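Local coordinates for protein CDP-4-keto-6-deoxy-D-glucose-3-dehydrase (Yersinia pseudotuberculosis, PDB 3BB8) that binds pyridoxal 5'-phosphate and probably dehydrates CDP-4-keto-6-deoxy-D-glucose at C3, a step in making a lipopolysaccharide sugar, at residues A[61-66]-A[295-300]. The protein carries 1 engineered substitution. Numbering follows the deposited sequence.
Sequences GRFNDA and QAACGL
Two helix starts pack together here, with F63, N64 and A66 of helix 62-75 against A296, A297 and L300 of helix 293-323. The axes of 62-66 and 295-300 approach to 7.9 Å and run at 41° to each other. A296 points its methyl toward helix 62-75: CB lies 3.4 Å from N64 N and also touches the CB atoms of F63 and N64. This small side chain lets the backbones come close, with CA of N64 and CA of A296 4.8 Å apart. F63 CG stands beside the backbone N (chi1 -66°), anti to the carbonyl carbon, and A297 CB comes over one face of the F63 ring, 4.1 Å from its centroid, in a CH-pi contact. L300 CD2 meets the ring edge at F63 CD2, 4.0 Å away, and the two side chains cross at about a right angle. The same L300 methyl reaches A66 CB at 3.7 Å. In this aspartate aminotransferase fold the contact joins the start of the long helix 293-323 to the start of helix 62-75. Helix 43-55 adds E51, A52 and D55 around F63. No hydrogen bond links 61-66 with 295-300, but D293, the first residue of helix 293-323, accepts from G61 N and N64 N with OD1 and from F63 N with OD2. N64 OD1 is hydrogen-bonded to T82 OG1 on strand 79-83 of the large mixed sheet.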
loop_
_atom_site.group_PDB
_atom_site.type_symbol
_atom_site.label_atom_id
_atom_site.label_comp_id
_atom_site.label_asym_id
_atom_site.label_seq_id
_atom_site.Cartn_x
_atom_site.Cartn_y
_atom_site.Cartn_z
ATOM N N GLY A 61 1.861 14.620 6.155
ATOM C CA GLY A 61 2.107 16.038 6.306
ATOM C C GLY A 61 3.128 16.342 7.373
ATOM O O GLY A 61 4.276 15.900 7.303
ATOM N N ARG A 62 2.690 17.113 8.359
ATOM C CA ARG A 62 3.508 17.533 9.488
ATOM C C ARG A 62 4.352 16.389 10.050
ATOM O O ARG A 62 5.584 16.446 10.027
ATOM C CB ARG A 62 2.570 18.107 10.553
ATOM C CG ARG A 62 3.136 18.364 11.920
ATOM C CD ARG A 62 1.973 18.724 12.848
ATOM N NE ARG A 62 2.376 18.814 14.246
ATOM C CZ ARG A 62 1.535 18.696 15.270
ATOM N NH1 ARG A 62 0.240 18.480 15.051
ATOM N NH2 ARG A 62 1.989 18.786 16.514
ATOM N N PHE A 63 3.697 15.342 10.534
ATOM C CA PHE A 63 4.427 14.211 11.095
ATOM C C PHE A 63 5.255 13.419 10.085
ATOM O O PHE A 63 6.397 13.040 10.381
ATOM C CB PHE A 63 3.474 13.271 11.821
ATOM C CG PHE A 63 2.851 13.878 13.035
ATOM C CD1 PHE A 63 1.567 14.416 12.980
ATOM C CD2 PHE A 63 3.552 13.923 14.237
ATOM C CE1 PHE A 63 0.993 14.987 14.104
ATOM C CE2 PHE A 63 2.988 14.492 15.366
ATOM C CZ PHE A 63 1.706 15.026 15.304
ATOM N N ASN A 64 4.698 13.170 8.900
ATOM C CA ASN A 64 5.434 12.416 7.897
ATOM C C ASN A 64 6.714 13.140 7.520
ATOM O O ASN A 64 7.733 12.500 7.252
ATOM C CB ASN A 64 4.595 12.181 6.641
ATOM C CG ASN A 64 5.290 11.256 5.643
ATOM O OD1 ASN A 64 5.453 10.061 5.901
ATOM N ND2 ASN A 64 5.716 11.810 4.505
ATOM N N ASP A 65 6.666 14.473 7.493
ATOM C CA ASP A 65 7.852 15.266 7.157
ATOM C C ASP A 65 8.896 15.079 8.243
ATOM O O ASP A 65 10.073 14.856 7.959
ATOM C CB ASP A 65 7.526 16.761 7.051
ATOM C CG ASP A 65 6.647 17.089 5.866
ATOM O OD1 ASP A 65 6.821 16.456 4.799
ATOM O OD2 ASP A 65 5.791 17.993 5.996
ATOM N N ALA A 66 8.453 15.183 9.490
ATOM C CA ALA A 66 9.338 15.020 10.640
ATOM C C ALA A 66 9.963 13.621 10.652
ATOM O O ALA A 66 11.167 13.468 10.876
ATOM C CB ALA A 66 8.560 15.263 11.937
ATOM N N GLN A 295 -0.037 7.149 10.951
ATOM C CA GLN A 295 1.031 6.166 10.959
ATOM C C GLN A 295 2.353 6.902 11.140
ATOM O O GLN A 295 3.202 6.493 11.932
ATOM C CB GLN A 295 1.043 5.383 9.637
ATOM C CG GLN A 295 -0.115 4.408 9.470
ATOM C CD GLN A 295 -0.462 4.135 8.006
ATOM O OE1 GLN A 295 -1.246 4.862 7.390
ATOM N NE2 GLN A 295 0.129 3.091 7.444
ATOM N N ALA A 296 2.531 7.988 10.398
ATOM C CA ALA A 296 3.762 8.768 10.500
ATOM C C ALA A 296 4.051 9.169 11.954
ATOM O O ALA A 296 5.196 9.127 12.400
ATOM C CB ALA A 296 3.664 10.021 9.630
ATOM N N ALA A 297 3.005 9.552 12.680
ATOM C CA ALA A 297 3.135 9.971 14.073
ATOM C C ALA A 297 3.717 8.857 14.935
ATOM O O ALA A 297 4.727 9.052 15.624
ATOM C CB ALA A 297 1.766 10.390 14.620
ATOM N N CYS A 298 3.069 7.694 14.894
ATOM C CA CYS A 298 3.508 6.543 15.667
ATOM C C CYS A 298 4.978 6.304 15.383
ATOM O O CYS A 298 5.775 6.140 16.298
ATOM C CB CYS A 298 2.683 5.310 15.291
ATOM S SG CYS A 298 2.893 3.880 16.386
ATOM N N GLY A 299 5.339 6.310 14.108
ATOM C CA GLY A 299 6.724 6.097 13.739
ATOM C C GLY A 299 7.662 7.145 14.304
ATOM O O GLY A 299 8.773 6.826 14.722
ATOM N N LEU A 300 7.225 8.404 14.325
ATOM C CA LEU A 300 8.070 9.486 14.842
ATOM C C LEU A 300 8.409 9.252 16.311
ATOM O O LEU A 300 9.572 9.336 16.698
ATOM C CB LEU A 300 7.387 10.845 14.666
ATOM C CG LEU A 300 8.240 12.061 15.049
ATOM C CD1 LEU A 300 9.529 12.093 14.238
ATOM C CD2 LEU A 300 7.436 13.319 14.816
#